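Local coordinates for tailspike protein (Siphovirus 9NA, PDB 3RIQ) that probably recognises Salmonella lipopolysaccharide as the phage receptor and cleaves its O-antigen chain as an endorhamnosidase, working as a trimeric tailspike, at residues N174-E179 with T203-V208; V220-N225 with G233-L238. One frame throughout, in Å; residues are numbered along the deposited sequence. Where two conformers were deposited one is given.

Contact 1: residues N174-E179 with T203-V208; sequences NHILVE and TGNKVV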
ATOM      1  N   ASN A 174      29.148  -0.087  10.921  1.00 11.99           N
ATOM      2  CA  ASN A 174      28.048   0.900  10.926  1.00 11.89           C
ATOM      3  C   ASN A 174      27.931   1.501   9.532  1.00 11.39           C
ATOM      4  O   ASN A 174      28.918   1.557   8.774  1.00 11.47           O
ATOM      5  CB  ASN A 174      28.318   2.037  11.913  1.00 11.55           C
ATOM      6  CG  ASN A 174      28.437   1.556  13.335  1.00 13.05           C
ATOM      7  OD1 ASN A 174      27.429   1.308  14.014  1.00 14.56           O
ATOM      8  ND2 ASN A 174      29.693   1.407  13.799  1.00 14.80           N
ATOM      9  N   HIS A 175      26.723   1.948   9.203  1.00 10.94           N
ATOM     10  CA  HIS A 175      26.450   2.580   7.910  1.00 11.55           C
ATOM     11  C   HIS A 175      26.929   1.723   6.753  1.00 11.78           C
ATOM     12  O   HIS A 175      27.495   2.236   5.760  1.00 13.02           O
ATOM     13  CB  HIS A 175      26.960   4.022   7.882  1.00 12.88           C
ATOM     14  CG  HIS A 175      26.253   4.897   8.875  1.00 17.86           C
ATOM     15  ND1 HIS A 175      24.981   5.384   8.657  1.00 24.44           N
ATOM     16  CD2 HIS A 175      26.601   5.280  10.123  1.00 23.19           C
ATOM     17  CE1 HIS A 175      24.592   6.073   9.717  1.00 23.91           C
ATOM     18  NE2 HIS A 175      25.556   6.015  10.625  1.00 26.81           N
ATOM     19  N   ILE A 176      26.700   0.412   6.874  1.00 11.06           N
ATOM     20  CA  ILE A 176      26.875  -0.476   5.717  1.00 10.95           C
ATOM     21  C   ILE A 176      25.582  -0.436   4.895  1.00 11.18           C
ATOM     22  O   ILE A 176      24.489  -0.692   5.414  1.00 12.65           O
ATOM     23  CB  ILE A 176      27.153  -1.938   6.165  1.00 10.88           C
ATOM     24  CG1 ILE A 176      28.375  -1.988   7.121  1.00 10.69           C
ATOM     25  CG2 ILE A 176      27.308  -2.827   4.940  1.00 11.04           C
ATOM     26  CD1 ILE A 176      29.677  -1.507   6.519  1.00 13.25           C
ATOM     27  N   LEU A 177      25.705  -0.116   3.606  1.00 10.68           N
ATOM     28  CA  LEU A 177      24.547  -0.201   2.693  1.00 10.40           C
ATOM     29  C   LEU A 177      24.784  -1.306   1.702  1.00 10.11           C
ATOM     30  O   LEU A 177      25.788  -1.267   0.982  1.00 10.89           O
ATOM     31  CB  LEU A 177      24.384   1.140   1.937  1.00 10.38           C
ATOM     32  CG  LEU A 177      23.364   1.121   0.787  1.00 11.48           C
ATOM     33  CD1 LEU A 177      21.908   0.820   1.299  1.00 12.61           C
ATOM     34  CD2 LEU A 177      23.402   2.489   0.087  1.00 11.24           C
ATOM     35  N   VAL A 178      23.895  -2.309   1.683  1.00 10.34           N
ATOM     36  CA  VAL A 178      23.963  -3.386   0.698  1.00 10.35           C
ATOM     37  C   VAL A 178      22.820  -3.225  -0.290  1.00 11.08           C
ATOM     38  O   VAL A 178      21.639  -3.357   0.093  1.00 11.92           O
ATOM     39  CB  VAL A 178      23.890  -4.784   1.357  1.00 11.29           C
ATOM     40  CG1 VAL A 178      24.114  -5.882   0.306  1.00 11.62           C
ATOM     41  CG2 VAL A 178      24.884  -4.884   2.496  1.00 12.55           C
ATOM     42  N   GLU A 179      23.153  -2.903  -1.534  1.00  9.82           N
ATOM     43  CA  GLU A 179      22.129  -2.687  -2.561  1.00  9.94           C
ATOM     44  C   GLU A 179      21.971  -3.917  -3.435  1.00 10.39           C
ATOM     45  O   GLU A 179      22.951  -4.443  -3.969  1.00 12.13           O
ATOM     46  CB  GLU A 179      22.488  -1.515  -3.466  1.00 10.61           C
ATOM     47  CG  GLU A 179      22.369  -0.164  -2.715  1.00 11.31           C
ATOM     48  CD  GLU A 179      22.676   1.062  -3.579  1.00 12.16           C
ATOM     49  OE1 GLU A 179      23.470   0.951  -4.551  1.00 14.08           O
ATOM     50  OE2 GLU A 179      22.171   2.155  -3.237  1.00 13.98           O
ATOM     51  N   THR A 203      24.503   0.833  13.815  1.00 10.84           N
ATOM     52  CA  THR A 203      23.482   1.705  13.237  1.00 11.69           C
ATOM     53  C   THR A 203      23.726   1.999  11.772  1.00 11.16           C
ATOM     54  O   THR A 203      24.859   1.869  11.322  1.00 11.84           O
ATOM     55  CB  THR A 203      23.290   2.999  14.055  1.00 11.81           C
ATOM     56  OG1 THR A 203      22.008   3.569  13.763  1.00 12.76           O
ATOM     57  CG2 THR A 203      24.389   4.019  13.745  1.00 13.52           C
ATOM     58  N   GLY A 204      22.659   2.370  11.053  1.00 11.27           N
ATOM     59  CA  GLY A 204      22.784   2.709   9.648  1.00 10.95           C
ATOM     60  C   GLY A 204      22.982   1.527   8.714  1.00 11.15           C
ATOM     61  O   GLY A 204      23.271   1.734   7.550  1.00 13.07           O
ATOM     62  N   ASN A 205      22.874   0.292   9.221  1.00 10.99           N
ATOM     63  CA  ASN A 205      23.165  -0.906   8.446  1.00 10.62           C
ATOM     64  C   ASN A 205      21.865  -1.332   7.785  1.00 10.48           C
ATOM     65  O   ASN A 205      20.813  -1.517   8.459  1.00 11.38           O
ATOM     66  CB  ASN A 205      23.679  -2.006   9.351  1.00 11.12           C
ATOM     67  CG  ASN A 205      25.032  -1.666   9.940  1.00 11.42           C
ATOM     68  OD1 ASN A 205      25.904  -1.113   9.239  1.00 11.31           O
ATOM     69  ND2 ASN A 205      25.249  -2.085  11.191  1.00 11.68           N
ATOM     70  N   LYS A 206      21.891  -1.432   6.469  1.00 11.44           N
ATOM     71  CA  LYS A 206      20.650  -1.645   5.703  0.50 11.82           C
ATOM     72  C   LYS A 206      20.859  -2.478   4.441  1.00 11.50           C
ATOM     73  O   LYS A 206      21.957  -2.437   3.836  1.00 12.25           O
ATOM     74  CB  LYS A 206      19.997  -0.303   5.377  0.50 13.20           C
ATOM     75  CG  LYS A 206      20.660   0.545   4.388  0.50 14.70           C
ATOM     76  CD  LYS A 206      19.920   1.890   4.302  0.50 15.41           C
ATOM     77  CE  LYS A 206      19.965   2.586   5.671  0.50 16.19           C
ATOM     78  NZ  LYS A 206      19.327   3.892   5.700  0.50 21.65           N
ATOM     79  N   VAL A 207      19.828  -3.212   4.050  1.00 11.31           N
ATOM     80  CA  VAL A 207      19.782  -3.878   2.749  1.00 10.91           C
ATOM     81  C   VAL A 207      18.628  -3.241   1.983  1.00 10.34           C
ATOM     82  O   VAL A 207      17.509  -3.107   2.529  1.00 12.33           O
ATOM     83  CB  VAL A 207      19.535  -5.393   2.938  1.00 10.32           C
ATOM     84  CG1 VAL A 207      19.420  -6.154   1.576  1.00 12.43           C
ATOM     85  CG2 VAL A 207      20.679  -6.007   3.825  1.00 11.82           C
ATOM     86  N   VAL A 208      18.857  -2.892   0.710  1.00  9.68           N
ATOM     87  CA  VAL A 208      17.799  -2.298  -0.143  1.00 10.38           C
ATOM     88  C   VAL A 208      17.809  -2.970  -1.500  1.00  9.83           C
ATOM     89  O   VAL A 208      18.816  -2.882  -2.209  1.00 10.42           O
ATOM     90  CB  VAL A 208      18.056  -0.765  -0.342  1.00 10.39           C
ATOM     91  CG1 VAL A 208      16.968  -0.149  -1.248  1.00 11.41           C
ATOM     92  CG2 VAL A 208      18.152  -0.049   1.022  1.00 12.35           C
TER
HETATM   93  O   HOH W   1      23.240   5.021   6.945  1.00 43.82           O
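The imidazole of His175 lies over Gly204 and the carbonyl of Thr203: the CA of Gly204 makes a CH-pi contact 4.0 Å from the ring centroid, while Thr203 O sits over the rim of the same face. Glycine suits this place because a CB would run into ND1 of His175, and its positive phi favours glycine too. The CG2 methyl of Thr203 comes near NE2 from that same side of the ring, its side chain running beside the histidine in the same direction. The other flat groups are amides used as substitutes for backbone. Asn174 takes Thr203 N on a lone pair of OD1 (3.0 Å). In Asn205, CG stands beside the backbone N (chi1 -67°), and OD1 receives Ile176 N in its carbonyl plane at 2.9 Å, with an N-H...O angle of 166°; ND2 is held by Cys173 O. Next to these side-chain bonds His175 N donates a hydrogen bond to Thr203 O at 2.8 Å, and beyond the corner Ile176 O, Lys206 O and Val178 O each accept an N-H from the other strand, which fixes the parallel register. On the outer face CD1 of Leu177 lies against CG of Lys206, although the closeness is doubtful because the lysine has two conformers, and also touches CG2 of Val208; the lysine NZ goes on to a salt bridge with Asp232, and Glu179 OE2 bonds His160 of the second subunit. Branched Val178 and Val207 meet on the inner face. Parallel strands stacked coil upon coil are the hallmark of the right-handed beta-helix of P22-like tailspikes, and asparagines turned inward at corners recur in such helices.

Contact 2: residues V220-N225 with G233-L238; sequences VLFIRN and GGVRDL
Apolar contacts carry this meeting of 220-225 with 233-238, and all five residues that touch are buried. Val220 and Val235 reach toward each other tip to tip, with CG2 of Val235 3.9 Å from CB of Val220. That one methyl also lies in the ring plane of Phe222, at its edge, 3.7 Å from CE2, so it fills the angle between valine and phenylalanine. It can do so because it stands anti to the carbonyl carbon of Val235, beside the backbone N. On the other flank CG2 of Val220 meets CD2 of Leu238 at 3.8 Å. Beta-branched valines suit such strands, being compact and favouring extended backbone, whereas the longer leucine spans the distance from beyond the corner at Asp237.

The second kind of contact is ring against backbone: CZ of Phe222 approaches CA of Gly234 obliquely at 3.5 Å. Glycine fits here, since its backbone angles would force a CB against the preceding carbonyl. Beyond the contact the ring meets that of Phe193.

Polar interactions stay within each segment or go elsewhere. ND2 of Asn225 bonds Ile223 O (2.9 Å), coming from above the carbonyl plane, and also binds Asn195. Arg236 NH1 forms a salt bridge with Asp237 OD2 (3.0 Å), and weak, long ion pairs continue to the equivalent residues of the neighbouring subunits.

The short strand axes come no nearer than 8.6 Å, too far for sheet pairing, and their N-to-C directions differ by 157°, nearly antiparallel. Strands from two walls of successive coils, facing each other across a hydrocarbon interior, are typical of the right-handed parallel beta-helix.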
ATOM      1  N   VAL A 220      18.210 -11.697   6.000  1.00 11.37           N
ATOM      2  CA  VAL A 220      18.981 -10.639   6.660  1.00 10.53           C
ATOM      3  C   VAL A 220      18.772 -10.809   8.136  1.00 10.82           C
ATOM      4  O   VAL A 220      17.631 -11.036   8.580  1.00 11.43           O
ATOM      5  CB  VAL A 220      18.543  -9.207   6.218  1.00 10.34           C
ATOM      6  CG1 VAL A 220      19.484  -8.175   6.827  1.00 12.26           C
ATOM      7  CG2 VAL A 220      18.493  -9.081   4.677  1.00 12.32           C
ATOM      8  N   LEU A 221      19.872 -10.686   8.909  1.00 11.13           N
ATOM      9  CA  LEU A 221      19.841 -10.894  10.360  1.00 10.84           C
ATOM     10  C   LEU A 221      20.518  -9.720  11.073  1.00 11.32           C
ATOM     11  O   LEU A 221      21.642  -9.317  10.693  1.00 12.17           O
ATOM     12  CB  LEU A 221      20.573 -12.204  10.693  1.00 11.25           C
ATOM     13  CG  LEU A 221      20.710 -12.519  12.193  1.00 11.27           C
ATOM     14  CD1 LEU A 221      19.347 -12.827  12.787  1.00 13.74           C
ATOM     15  CD2 LEU A 221      21.630 -13.683  12.390  1.00 13.34           C
ATOM     16  N   PHE A 222      19.822  -9.137  12.045  1.00 11.06           N
ATOM     17  CA  PHE A 222      20.341  -8.011  12.867  1.00 11.02           C
ATOM     18  C   PHE A 222      20.657  -8.456  14.299  1.00 11.70           C
ATOM     19  O   PHE A 222      19.834  -9.127  14.933  1.00 12.13           O
ATOM     20  CB  PHE A 222      19.322  -6.868  12.943  1.00 10.78           C
ATOM     21  CG  PHE A 222      19.074  -6.200  11.618  1.00 10.25           C
ATOM     22  CD1 PHE A 222      19.810  -5.078  11.229  1.00 12.14           C
ATOM     23  CD2 PHE A 222      18.165  -6.747  10.707  1.00 11.11           C
ATOM     24  CE1 PHE A 222      19.619  -4.480   9.975  1.00 11.97           C
ATOM     25  CE2 PHE A 222      17.971  -6.140   9.453  1.00 12.78           C
ATOM     26  CZ  PHE A 222      18.703  -5.029   9.088  1.00 12.33           C
ATOM     27  N   ILE A 223      21.860  -8.100  14.774  1.00 11.74           N
ATOM     28  CA  ILE A 223      22.299  -8.385  16.134  1.00 11.77           C
ATOM     29  C   ILE A 223      22.792  -7.088  16.777  1.00 12.20           C
ATOM     30  O   ILE A 223      23.761  -6.482  16.288  1.00 11.18           O
ATOM     31  CB  ILE A 223      23.452  -9.439  16.089  1.00 12.19           C
ATOM     32  CG1 ILE A 223      22.906 -10.788  15.642  1.00 12.08           C
ATOM     33  CG2 ILE A 223      24.198  -9.541  17.447  1.00 12.43           C
ATOM     34  CD1 ILE A 223      24.005 -11.784  15.142  1.00 13.94           C
ATOM     35  N   ARG A 224      22.110  -6.655  17.844  1.00 10.80           N
ATOM     36  CA  ARG A 224      22.481  -5.424  18.587  1.00 11.44           C
ATOM     37  C   ARG A 224      22.611  -4.208  17.659  1.00 11.65           C
ATOM     38  O   ARG A 224      23.636  -3.477  17.687  1.00 11.25           O
ATOM     39  CB  ARG A 224      23.752  -5.606  19.475  1.00 12.57           C
ATOM     40  CG  ARG A 224      23.798  -4.598  20.612  1.00 11.75           C
ATOM     41  CD  ARG A 224      25.014  -4.829  21.557  1.00 12.80           C
ATOM     42  NE  ARG A 224      25.024  -3.774  22.596  1.00 12.11           N
ATOM     43  CZ  ARG A 224      24.320  -3.813  23.730  1.00 12.62           C
ATOM     44  NH1 ARG A 224      23.586  -4.885  24.047  1.00 13.45           N
ATOM     45  NH2 ARG A 224      24.395  -2.795  24.603  1.00 14.67           N
ATOM     46  N   ASN A 225      21.584  -4.016  16.819  1.00 10.68           N
ATOM     47  CA  ASN A 225      21.463  -2.806  15.983  1.00 11.66           C
ATOM     48  C   ASN A 225      20.349  -1.907  16.518  1.00 11.66           C
ATOM     49  O   ASN A 225      19.317  -2.406  16.999  1.00 13.01           O
ATOM     50  CB  ASN A 225      21.200  -3.150  14.498  1.00 12.24           C
ATOM     51  CG  ASN A 225      22.482  -3.470  13.727  1.00 11.18           C
ATOM     52  OD1 ASN A 225      22.767  -2.831  12.690  1.00 12.21           O
ATOM     53  ND2 ASN A 225      23.268  -4.450  14.209  1.00 11.80           N
ATOM     54  N   GLY A 233      18.386   2.219   9.374  1.00 10.63           N
ATOM     55  CA  GLY A 233      18.751   0.793   9.494  1.00 10.68           C
ATOM     56  C   GLY A 233      17.542  -0.062   9.172  1.00  9.79           C
ATOM     57  O   GLY A 233      16.396   0.347   9.451  1.00 11.10           O
ATOM     58  N   GLY A 234      17.795  -1.258   8.634  1.00  9.54           N
ATOM     59  CA  GLY A 234      16.723  -2.217   8.345  1.00 10.55           C
ATOM     60  C   GLY A 234      16.768  -2.781   6.949  1.00 10.62           C
ATOM     61  O   GLY A 234      17.845  -2.944   6.373  1.00 10.51           O
ATOM     62  N   VAL A 235      15.595  -3.116   6.408  1.00 10.65           N
ATOM     63  CA  VAL A 235      15.522  -3.793   5.105  1.00 10.55           C
ATOM     64  C   VAL A 235      14.399  -3.165   4.293  1.00 10.12           C
ATOM     65  O   VAL A 235      13.288  -2.979   4.804  1.00 12.15           O
ATOM     66  CB  VAL A 235      15.229  -5.318   5.246  1.00  9.54           C
ATOM     67  CG1 VAL A 235      15.126  -5.970   3.869  1.00 11.54           C
ATOM     68  CG2 VAL A 235      16.285  -5.998   6.137  1.00 12.27           C
ATOM     69  N   ARG A 236      14.677  -2.888   3.004  1.00  9.65           N
ATOM     70  CA  ARG A 236      13.650  -2.340   2.098  1.00  9.90           C
ATOM     71  C   ARG A 236      13.697  -3.038   0.747  1.00 10.33           C
ATOM     72  O   ARG A 236      14.804  -3.293   0.249  1.00 11.04           O
ATOM     73  CB  ARG A 236      13.839  -0.824   1.922  1.00 11.14           C
ATOM     74  CG  ARG A 236      12.837  -0.202   0.949  1.00 11.47           C
ATOM     75  CD  ARG A 236      12.824   1.316   0.970  1.00 12.57           C
ATOM     76  NE  ARG A 236      14.115   1.994   0.766  1.00 13.47           N
ATOM     77  CZ  ARG A 236      14.602   2.354  -0.426  1.00 14.76           C
ATOM     78  NH1 ARG A 236      13.963   1.980  -1.547  1.00 14.93           N
ATOM     79  NH2 ARG A 236      15.734   3.084  -0.507  1.00 16.78           N
ATOM     80  N   ASP A 237      12.515  -3.375   0.195  1.00 10.55           N
ATOM     81  CA  ASP A 237      12.403  -3.888  -1.211  1.00 10.81           C
ATOM     82  C   ASP A 237      13.203  -5.166  -1.421  1.00 11.08           C
ATOM     83  O   ASP A 237      14.033  -5.240  -2.353  1.00 12.69           O
ATOM     84  CB  ASP A 237      12.873  -2.836  -2.221  1.00 10.96           C
ATOM     85  CG  ASP A 237      12.030  -1.583  -2.210  1.00 12.01           C
ATOM     86  OD1 ASP A 237      10.842  -1.653  -1.849  1.00 13.12           O
ATOM     87  OD2 ASP A 237      12.564  -0.513  -2.599  1.00 13.87           O
ATOM     88  N   LEU A 238      12.980  -6.168  -0.564  1.00 10.42           N
ATOM     89  CA  LEU A 238      13.709  -7.442  -0.668  1.00  9.96           C
ATOM     90  C   LEU A 238      12.726  -8.590  -0.918  1.00 10.34           C
ATOM     91  O   LEU A 238      11.622  -8.608  -0.354  1.00 12.25           O
ATOM     92  CB  LEU A 238      14.449  -7.715   0.662  1.00 10.16           C
ATOM     93  CG  LEU A 238      15.237  -9.022   0.723  1.00 10.01           C
ATOM     94  CD1 LEU A 238      16.450  -8.986  -0.213  1.00 12.97           C
ATOM     95  CD2 LEU A 238      15.666  -9.298   2.169  1.00 12.65           C
TER

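How the contacts relate
Contact 1 lies within one wall of the beta-helix and contact 2 across its interior, and strand 206-208 ties them together, since it pairs with 176-179 on one side and with 234-236 on the other; Val207 O probably accepts a bond from Arg236 N. Contact 1 is partly buried and depends on backbone and amide hydrogen bonds, with its outward side chains meeting a second subunit. Contact 2 is wholly buried where its segments touch and relies on hydrocarbon packing, its charged residues lying away from that interface. At the corners the two join again through a probable amide bond from Asn205 ND2 to Asn225 OD1.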